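Local structure of dihydropyrimidinase (Brevibacillus agri, 3SFW) at residues 266-272 with 287-293; 314-319 with 336-342. The protein probably catalyses the reversible, zinc-dependent hydrolytic ring opening of dihydropyrimidines, and belongs to the amidohydrolase family. All coordinates share one frame; numbering follows the deposited sequence.

Contact 1 closes before contact 2 opens along the chain, and their centres lie about 12 Å apart. Strand 258-263 leads into helix 265-269 of contact 1, and its parallel neighbour, strand 311-312, leads into the loop 314-319 of contact 2. Both contacts therefore gather at the ends of adjacent strands of the amidohydrolase barrel, beside the zinc ions. They also touch directly: Gln-266 NE2 reaches Ser-314 O, Ser-288 OG reaches Asn-337 OD1, and the indole of Trp-287 packs on Gly-339. The loops following two successive strands are thus joined to each other, largely buried, beside the metal site.

Contact 1: 266-272 with 287-293; sequences QYLVLDI and WSPPLRE
Tyr-267 reaches from helix 265-269 across to the loop 287-293, and one side of its ring, with the hydroxyl, meets that loop. CB leaves the helix with CG anti to the carbonyl carbon (chi1 -55°), which sends the ring toward the prolines. CD2 packs on Leu-291 CD2 at 4.1 Å; farther out, CE2 nears the carbonyl oxygens of Pro-289 and Pro-290, and CZ lies 3.9 Å from Pro-289 CG. At the tip, OH donates a short hydrogen bond to Pro-289 O (2.6 Å), in the carbonyl plane and on a lone pair. The same hydroxyl rests against the proline's CD, next to the cis peptide bond between Ser-288 and Pro-289. Trp-287 stands with its indole plane at 90° to the phenol. Gln-266 CG lies over the centre of one phenol face and also over the rim of the indole, while Gln-266 CB touches Trp-287 CZ2 at 3.5 Å. Leu-291 points at 266-272, CD2 meeting Gln-266 O and Leu-270 CB. Where the helix has ended, Ile-272 N donates to Arg-292 O (2.9 Å) from above the carbonyl plane, and a water bridges Leu-270 O to Arg-292 N. Arg-292 points away from 266-272, bonded to Ser-241 and salt-bridged to Glu-217. With Pro-289 touching His-239, a zinc ligand, this connection after strand 258-263 packs beside the binuclear zinc site of an amidohydrolase barrel.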
ATOM      1  N   GLN A 266       3.189 -27.666   3.011  1.00 10.75           N
ATOM      2  CA  GLN A 266       3.094 -27.831   1.523  1.00 13.35           C
ATOM      3  C   GLN A 266       3.255 -26.522   0.762  1.00 12.52           C
ATOM      4  O   GLN A 266       3.829 -26.497  -0.332  1.00 13.48           O
ATOM      5  CB  GLN A 266       1.805 -28.578   1.099  1.00 11.52           C
ATOM      6  CG  GLN A 266       0.439 -27.943   1.580  1.00 11.79           C
ATOM      7  CD  GLN A 266       0.087 -28.387   3.009  1.00 11.90           C
ATOM      8  OE1 GLN A 266       0.977 -28.574   3.847  1.00 10.95           O
ATOM      9  NE2 GLN A 266      -1.196 -28.521   3.294  1.00 11.20           N
ATOM     10  N   TYR A 267       2.846 -25.410   1.367  1.00  9.78           N
ATOM     11  CA  TYR A 267       2.950 -24.125   0.657  1.00  9.07           C
ATOM     12  C   TYR A 267       4.319 -23.490   0.853  1.00 11.16           C
ATOM     13  O   TYR A 267       4.669 -22.584   0.136  1.00 12.51           O
ATOM     14  CB  TYR A 267       1.813 -23.167   1.060  1.00 10.40           C
ATOM     15  CG  TYR A 267       0.458 -23.806   0.854  1.00  9.25           C
ATOM     16  CD1 TYR A 267      -0.370 -24.114   1.945  1.00  9.22           C
ATOM     17  CD2 TYR A 267       0.016 -24.125  -0.451  1.00  9.54           C
ATOM     18  CE1 TYR A 267      -1.604 -24.750   1.768  1.00  9.88           C
ATOM     19  CE2 TYR A 267      -1.228 -24.720  -0.646  1.00  7.85           C
ATOM     20  CZ  TYR A 267      -2.036 -25.032   0.459  1.00 11.42           C
ATOM     21  OH  TYR A 267      -3.276 -25.620   0.234  1.00 11.45           O
ATOM     22  N   LEU A 268       5.074 -23.987   1.844  1.00 10.46           N
ATOM     23  CA  LEU A 268       6.429 -23.515   2.120  1.00 11.11           C
ATOM     24  C   LEU A 268       7.499 -24.166   1.239  1.00 13.61           C
ATOM     25  O   LEU A 268       8.484 -23.520   0.909  1.00 12.50           O
ATOM     26  CB  LEU A 268       6.805 -23.633   3.619  1.00  9.90           C
ATOM     27  CG  LEU A 268       5.917 -22.779   4.550  1.00 11.23           C
ATOM     28  CD1 LEU A 268       6.172 -23.219   6.051  1.00 11.25           C
ATOM     29  CD2 LEU A 268       6.210 -21.281   4.329  1.00 13.32           C
ATOM     30  N   VAL A 269       7.308 -25.437   0.893  1.00 11.47           N
ATOM     31  CA  VAL A 269       8.379 -26.248   0.356  1.00 11.36           C
ATOM     32  C   VAL A 269       7.994 -26.923  -0.966  1.00 13.71           C
ATOM     33  O   VAL A 269       8.865 -27.528  -1.601  1.00 13.97           O
ATOM     34  CB  VAL A 269       8.901 -27.311   1.413  1.00 14.65           C
ATOM     35  CG1 VAL A 269       7.908 -28.490   1.626  1.00 14.10           C
ATOM     36  CG2 VAL A 269      10.220 -27.876   1.025  1.00 27.11           C
ATOM     37  N   LEU A 270       6.716 -26.867  -1.330  1.00 10.84           N
ATOM     38  CA  LEU A 270       6.251 -27.419  -2.617  1.00 11.58           C
ATOM     39  C   LEU A 270       5.661 -26.356  -3.504  1.00 12.54           C
ATOM     40  O   LEU A 270       5.288 -25.291  -3.029  1.00 13.95           O
ATOM     41  CB  LEU A 270       5.203 -28.532  -2.413  1.00 11.42           C
ATOM     42  CG  LEU A 270       5.621 -29.739  -1.559  1.00 12.76           C
ATOM     43  CD1 LEU A 270       4.420 -30.691  -1.363  1.00 11.63           C
ATOM     44  CD2 LEU A 270       6.758 -30.538  -2.212  1.00 12.74           C
ATOM     45  N   ASP A 271       5.730 -26.566  -4.837  1.00 14.35           N
ATOM     46  CA  ASP A 271       5.275 -25.529  -5.766  1.00 13.62           C
ATOM     47  C   ASP A 271       4.462 -26.125  -6.915  1.00 12.21           C
ATOM     48  O   ASP A 271       4.387 -27.347  -7.035  1.00 11.16           O
ATOM     49  CB  ASP A 271       6.447 -24.668  -6.280  1.00 13.68           C
ATOM     50  CG  ASP A 271       7.305 -25.383  -7.293  1.00 16.75           C
ATOM     51  OD1 ASP A 271       6.910 -25.443  -8.470  1.00 18.17           O
ATOM     52  OD2 ASP A 271       8.349 -25.898  -6.906  1.00 17.35           O
ATOM     53  N   ILE A 272       3.805 -25.251  -7.686  1.00 12.64           N
ATOM     54  CA  ILE A 272       2.756 -25.618  -8.619  1.00 12.88           C
ATOM     55  C   ILE A 272       3.314 -26.640  -9.629  1.00 16.53           C
ATOM     56  O   ILE A 272       2.571 -27.436 -10.169  1.00 15.13           O
ATOM     57  CB  ILE A 272       2.267 -24.359  -9.367  1.00 13.68           C
ATOM     58  CG1 ILE A 272       1.040 -24.659 -10.244  1.00 14.73           C
ATOM     59  CG2 ILE A 272       3.431 -23.667 -10.181  1.00 13.40           C
ATOM     60  CD1 ILE A 272       0.458 -23.397 -10.911  1.00 13.17           C
ATOM     61  N   TRP A 287      -4.754 -30.444  -3.726  1.00 12.91           N
ATOM     62  CA  TRP A 287      -5.379 -29.970  -2.462  1.00 12.93           C
ATOM     63  C   TRP A 287      -5.599 -28.493  -2.694  1.00 11.91           C
ATOM     64  O   TRP A 287      -5.133 -27.949  -3.713  1.00 13.28           O
ATOM     65  CB  TRP A 287      -4.455 -30.178  -1.243  1.00 12.32           C
ATOM     66  CG  TRP A 287      -3.013 -29.770  -1.469  1.00  9.24           C
ATOM     67  CD1 TRP A 287      -2.536 -28.505  -1.632  1.00 11.12           C
ATOM     68  CD2 TRP A 287      -1.866 -30.647  -1.438  1.00 10.36           C
ATOM     69  NE1 TRP A 287      -1.133 -28.539  -1.726  1.00 10.59           N
ATOM     70  CE2 TRP A 287      -0.716 -29.845  -1.615  1.00 11.68           C
ATOM     71  CE3 TRP A 287      -1.715 -32.056  -1.333  1.00 12.52           C
ATOM     72  CZ2 TRP A 287       0.584 -30.401  -1.688  1.00 12.04           C
ATOM     73  CZ3 TRP A 287      -0.438 -32.596  -1.321  1.00 11.90           C
ATOM     74  CH2 TRP A 287       0.702 -31.767  -1.454  1.00 13.80           C
ATOM     75  N   SER A 288      -6.384 -27.843  -1.823  1.00 11.59           N
ATOM     76  CA  SER A 288      -6.828 -26.469  -2.129  1.00  9.35           C
ATOM     77  C   SER A 288      -6.586 -25.614  -0.901  1.00 13.09           C
ATOM     78  O   SER A 288      -6.719 -26.119   0.186  1.00 13.36           O
ATOM     79  CB  SER A 288      -8.325 -26.448  -2.440  1.00 13.76           C
ATOM     80  OG  SER A 288      -8.590 -27.245  -3.601  1.00 15.43           O
ATOM     81  N   PRO A 289      -6.173 -24.355  -1.071  1.00 11.17           N
ATOM     82  CA  PRO A 289      -5.732 -23.720  -2.314  1.00 10.56           C
ATOM     83  C   PRO A 289      -4.619 -24.486  -2.944  1.00 10.94           C
ATOM     84  O   PRO A 289      -3.928 -25.257  -2.292  1.00 10.53           O
ATOM     85  CB  PRO A 289      -5.219 -22.343  -1.863  1.00 13.80           C
ATOM     86  CG  PRO A 289      -4.915 -22.515  -0.395  1.00 16.98           C
ATOM     87  CD  PRO A 289      -5.959 -23.469   0.099  1.00 14.50           C
ATOM     88  N   PRO A 290      -4.476 -24.335  -4.274  1.00  9.75           N
ATOM     89  CA  PRO A 290      -3.485 -25.182  -4.944  1.00 10.52           C
ATOM     90  C   PRO A 290      -2.061 -24.733  -4.623  1.00 12.93           C
ATOM     91  O   PRO A 290      -1.824 -23.583  -4.248  1.00 12.11           O
ATOM     92  CB  PRO A 290      -3.793 -24.941  -6.434  1.00 11.60           C
ATOM     93  CG  PRO A 290      -4.353 -23.507  -6.479  1.00 12.94           C
ATOM     94  CD  PRO A 290      -5.126 -23.355  -5.147  1.00 11.99           C
ATOM     95  N   LEU A 291      -1.100 -25.585  -4.926  1.00 11.01           N
ATOM     96  CA  LEU A 291       0.313 -25.183  -4.910  1.00 12.30           C
ATOM     97  C   LEU A 291       0.522 -24.006  -5.865  1.00 13.33           C
ATOM     98  O   LEU A 291      -0.221 -23.869  -6.850  1.00 13.51           O
ATOM     99  CB  LEU A 291       1.173 -26.395  -5.325  1.00 12.27           C
ATOM    100  CG  LEU A 291       1.203 -27.511  -4.287  1.00 13.94           C
ATOM    101  CD1 LEU A 291       2.125 -28.656  -4.769  1.00 12.72           C
ATOM    102  CD2 LEU A 291       1.724 -26.963  -2.940  1.00 13.93           C
ATOM    103  N   ARG A 292       1.493 -23.147  -5.533  1.00 12.58           N
ATOM    104  CA  ARG A 292       1.673 -21.821  -6.138  1.00 13.12           C
ATOM    105  C   ARG A 292       3.038 -21.751  -6.826  1.00 11.09           C
ATOM    106  O   ARG A 292       3.942 -22.575  -6.574  1.00 11.72           O
ATOM    107  CB  ARG A 292       1.639 -20.730  -5.048  1.00  9.83           C
ATOM    108  CG  ARG A 292       0.348 -20.742  -4.206  1.00  9.94           C
ATOM    109  CD  ARG A 292      -0.897 -20.598  -5.170  1.00 10.86           C
ATOM    110  NE  ARG A 292      -2.127 -20.218  -4.428  1.00 13.48           N
ATOM    111  CZ  ARG A 292      -3.323 -20.088  -5.002  1.00 14.32           C
ATOM    112  NH1 ARG A 292      -3.465 -20.251  -6.337  1.00 11.77           N
ATOM    113  NH2 ARG A 292      -4.375 -19.710  -4.277  1.00 13.45           N
ATOM    114  N   GLU A 293       3.214 -20.719  -7.627  1.00 12.45           N
ATOM    115  CA  GLU A 293       4.541 -20.431  -8.201  1.00 13.91           C
ATOM    116  C   GLU A 293       5.529 -20.313  -7.048  1.00 13.54           C
ATOM    117  O   GLU A 293       5.214 -19.734  -6.015  1.00 12.60           O
ATOM    118  CB  GLU A 293       4.486 -19.127  -8.983  1.00 14.10           C
ATOM    119  CG  GLU A 293       3.699 -19.264 -10.284  1.00 18.22           C
ATOM    120  CD  GLU A 293       3.485 -17.932 -11.037  1.00 24.38           C
ATOM    121  OE1 GLU A 293       3.570 -16.826 -10.449  1.00 25.89           O
ATOM    122  OE2 GLU A 293       2.949 -18.008 -12.156  1.00 30.23           O
TER
HETATM  123  O   HOH W   1       2.845 -23.618  -3.022  1.00 12.89           O

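Contact 2: 314-319 with 336-342; sequences SDHCPF and PNGGPII. With ZN (zinc ion), chain F.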
ATOM      1  N   SER A 314      -1.253 -28.418   9.374  1.00 10.64           N
ATOM      2  CA  SER A 314      -0.949 -29.344   8.246  1.00  9.06           C
ATOM      3  C   SER A 314      -2.033 -29.320   7.150  1.00 12.22           C
ATOM      4  O   SER A 314      -1.703 -29.534   5.974  1.00 10.80           O
ATOM      5  CB  SER A 314      -0.790 -30.802   8.746  1.00  9.26           C
ATOM      6  OG  SER A 314      -1.994 -31.217   9.378  1.00 11.46           O
ATOM      7  N   ASP A 315      -3.311 -29.099   7.523  1.00 10.12           N
ATOM      8  CA  ASP A 315      -4.460 -29.429   6.609  1.00 10.99           C
ATOM      9  C   ASP A 315      -4.333 -30.917   6.200  1.00 10.94           C
ATOM     10  O   ASP A 315      -4.549 -31.311   5.030  1.00 12.90           O
ATOM     11  CB  ASP A 315      -4.579 -28.486   5.368  1.00 11.04           C
ATOM     12  CG  ASP A 315      -5.925 -28.595   4.655  1.00 11.75           C
ATOM     13  OD1 ASP A 315      -6.913 -29.063   5.296  1.00 11.39           O
ATOM     14  OD2 ASP A 315      -5.972 -28.230   3.437  1.00 10.57           O
ATOM     15  N   HIS A 316      -4.029 -31.751   7.177  1.00  9.31           N
ATOM     16  CA  HIS A 316      -3.904 -33.201   6.902  1.00  9.01           C
ATOM     17  C   HIS A 316      -5.266 -33.715   6.419  1.00 11.57           C
ATOM     18  O   HIS A 316      -6.253 -33.670   7.157  1.00 10.40           O
ATOM     19  CB  HIS A 316      -3.534 -33.949   8.188  1.00 11.61           C
ATOM     20  CG  HIS A 316      -3.261 -35.404   7.964  1.00 10.01           C
ATOM     21  ND1 HIS A 316      -2.234 -35.841   7.148  1.00 11.39           N
ATOM     22  CD2 HIS A 316      -3.856 -36.509   8.461  1.00 10.33           C
ATOM     23  CE1 HIS A 316      -2.223 -37.163   7.135  1.00 12.11           C
ATOM     24  NE2 HIS A 316      -3.209 -37.594   7.915  1.00 10.73           N
ATOM     25  N   CYS A 317      -5.310 -34.241   5.193  1.00 11.48           N
ATOM     26  CA  CYS A 317      -6.600 -34.597   4.601  1.00 10.91           C
ATOM     27  C   CYS A 317      -6.247 -35.721   3.565  1.00 12.04           C
ATOM     28  O   CYS A 317      -6.358 -35.513   2.357  1.00 13.51           O
ATOM     29  CB  CYS A 317      -7.205 -33.339   3.944  1.00 13.30           C
ATOM     30  SG  CYS A 317      -8.967 -33.550   3.433  1.00 14.50           S
ATOM     31  N   PRO A 318      -5.779 -36.878   4.063  1.00 12.86           N
ATOM     32  CA  PRO A 318      -5.092 -37.844   3.186  1.00 11.87           C
ATOM     33  C   PRO A 318      -6.056 -38.731   2.374  1.00 13.67           C
ATOM     34  O   PRO A 318      -7.100 -39.181   2.887  1.00 11.81           O
ATOM     35  CB  PRO A 318      -4.277 -38.685   4.175  1.00 12.14           C
ATOM     36  CG  PRO A 318      -5.194 -38.705   5.414  1.00 13.25           C
ATOM     37  CD  PRO A 318      -5.658 -37.254   5.485  1.00 14.41           C
ATOM     38  N   PHE A 319      -5.681 -38.988   1.123  1.00 13.22           N
ATOM     39  CA  PHE A 319      -6.364 -40.000   0.303  1.00 14.32           C
ATOM     40  C   PHE A 319      -5.277 -40.786  -0.402  1.00 13.29           C
ATOM     41  O   PHE A 319      -4.328 -40.195  -0.949  1.00 14.94           O
ATOM     42  CB  PHE A 319      -7.226 -39.303  -0.747  1.00 16.17           C
ATOM     43  CG  PHE A 319      -8.313 -38.437  -0.167  1.00 14.91           C
ATOM     44  CD1 PHE A 319      -9.506 -39.011   0.288  1.00 15.99           C
ATOM     45  CD2 PHE A 319      -8.143 -37.047  -0.058  1.00 16.40           C
ATOM     46  CE1 PHE A 319     -10.511 -38.216   0.876  1.00 13.85           C
ATOM     47  CE2 PHE A 319      -9.173 -36.220   0.497  1.00 15.23           C
ATOM     48  CZ  PHE A 319     -10.378 -36.811   0.917  1.00 14.77           C
ATOM     49  N   PRO A 336     -10.232 -36.387  -5.032  1.00 14.95           N
ATOM     50  CA  PRO A 336     -10.502 -35.911  -3.678  1.00 14.98           C
ATOM     51  C   PRO A 336      -9.349 -35.000  -3.230  1.00 15.92           C
ATOM     52  O   PRO A 336      -8.179 -35.312  -3.455  1.00 16.75           O
ATOM     53  CB  PRO A 336     -10.574 -37.200  -2.846  1.00 16.17           C
ATOM     54  CG  PRO A 336      -9.896 -38.299  -3.733  1.00 19.23           C
ATOM     55  CD  PRO A 336     -10.232 -37.869  -5.124  1.00 15.51           C
ATOM     56  N   ASN A 337      -9.688 -33.805  -2.762  1.00 13.54           N
ATOM     57  CA  ASN A 337      -8.658 -32.762  -2.484  1.00 12.61           C
ATOM     58  C   ASN A 337      -8.066 -32.972  -1.080  1.00 14.53           C
ATOM     59  O   ASN A 337      -8.808 -33.099  -0.098  1.00 13.27           O
ATOM     60  CB  ASN A 337      -9.289 -31.357  -2.461  1.00 12.99           C
ATOM     61  CG  ASN A 337      -9.667 -30.809  -3.824  1.00 12.88           C
ATOM     62  OD1 ASN A 337      -9.958 -29.633  -3.908  1.00 15.92           O
ATOM     63  ND2 ASN A 337      -9.759 -31.655  -4.866  1.00 14.92           N
ATOM     64  N   GLY A 338      -6.748 -33.000  -0.971  1.00 11.87           N
ATOM     65  CA  GLY A 338      -6.090 -33.123   0.352  1.00 10.62           C
ATOM     66  C   GLY A 338      -4.761 -33.824   0.278  1.00 14.60           C
ATOM     67  O   GLY A 338      -4.554 -34.732  -0.547  1.00 13.41           O
ATOM     68  N   GLY A 339      -3.853 -33.454   1.177  1.00 14.32           N
ATOM     69  CA  GLY A 339      -2.540 -34.142   1.246  1.00 10.50           C
ATOM     70  C   GLY A 339      -2.223 -34.796   2.585  1.00 11.88           C
ATOM     71  O   GLY A 339      -2.879 -34.481   3.598  1.00 14.03           O
ATOM     72  N   PRO A 340      -1.223 -35.717   2.622  1.00 11.26           N
ATOM     73  CA  PRO A 340      -0.788 -36.335   3.862  1.00 12.84           C
ATOM     74  C   PRO A 340       0.338 -35.562   4.463  1.00 13.02           C
ATOM     75  O   PRO A 340       1.499 -35.716   4.054  1.00 12.99           O
ATOM     76  CB  PRO A 340      -0.311 -37.765   3.436  1.00 13.56           C
ATOM     77  CG  PRO A 340      -0.549 -37.831   1.889  1.00 14.51           C
ATOM     78  CD  PRO A 340      -0.582 -36.345   1.451  1.00 12.44           C
ATOM     79  N   ILE A 341      -0.016 -34.679   5.391  1.00  9.43           N
ATOM     80  CA  ILE A 341       0.901 -33.657   5.863  1.00 11.61           C
ATOM     81  C   ILE A 341       1.150 -33.745   7.400  1.00 12.68           C
ATOM     82  O   ILE A 341       2.089 -33.136   7.929  1.00 11.69           O
ATOM     83  CB  ILE A 341       0.321 -32.226   5.505  1.00  8.94           C
ATOM     84  CG1 ILE A 341      -0.170 -32.135   4.060  1.00 10.46           C
ATOM     85  CG2 ILE A 341       1.389 -31.107   5.789  1.00 13.40           C
ATOM     86  CD1 ILE A 341       0.975 -32.352   3.011  1.00 10.27           C
ATOM     87  N   ILE A 342       0.319 -34.482   8.122  1.00 11.37           N
ATOM     88  CA  ILE A 342       0.370 -34.366   9.600  1.00 11.31           C
ATOM     89  C   ILE A 342       1.735 -34.754  10.191  1.00 11.94           C
ATOM     90  O   ILE A 342       2.200 -34.151  11.165  1.00 11.49           O
ATOM     91  CB  ILE A 342      -0.785 -35.116  10.266  1.00  9.54           C
ATOM     92  CG1 ILE A 342      -1.066 -34.547  11.668  1.00 11.43           C
ATOM     93  CG2 ILE A 342      -0.501 -36.669  10.341  1.00 10.25           C
ATOM     94  CD1 ILE A 342      -2.426 -35.122  12.248  1.00 11.14           C
TER
HETATM   95 ZN    ZN F 502      -8.690 -27.971   5.726  1.00 14.91          ZN
HETATM   96  O   HOH W   2      -3.858 -30.938   2.416  1.00 14.53           O
HETATM   97  O   HOH W   3      -3.621 -37.287   0.143  1.00 12.62           O
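The binuclear zinc site borders this contact through Asp-315, whose OD1 binds one zinc ion at 2.1 Å, with His-58, His-60 and the carboxylated Lys-150 as the other ligands. Right after Asp-315, the backbone runs against the loop 336-342. A water accepts from Gly-339 N and donates to Asp-315 O, and Cys-317 N donates an almost straight bond to Gly-339 O (2.9 Å, 173° at the hydrogen). His-316 carries its CG anti to the backbone N (chi1 -174°), which lays the imidazole along residues 340-342. There ND1 accepts from Ile-341 N at 3.1 Å, exactly in the ring plane, while NE2 bonds to Asp-72, so both ring nitrogens are engaged and the rotation of the ring is fixed. Ile-342 CG2 sits over the centre of one face, 3.6 Å from the centroid, a CH-pi contact; Pro-318 CD covers the rim of the opposite face. As in other amidohydrolases, the metal-binding aspartate follows a barrel strand, here 311-312. Farther along, Gly-338 CA comes within 3.1 Å of Cys-317 O in a CA-H...O contact. Phe-319 receives Pro-336 CB over the middle of its ring, 3.5 Å from the centroid, and Asn-337 O at its edge. A second water joins Phe-319 N to Gly-338 O. At the other end, Ile-341 CB and CG2 pack on the CB and carbonyl oxygen of Ser-314, whose hydroxyl is bonded to Asp-56.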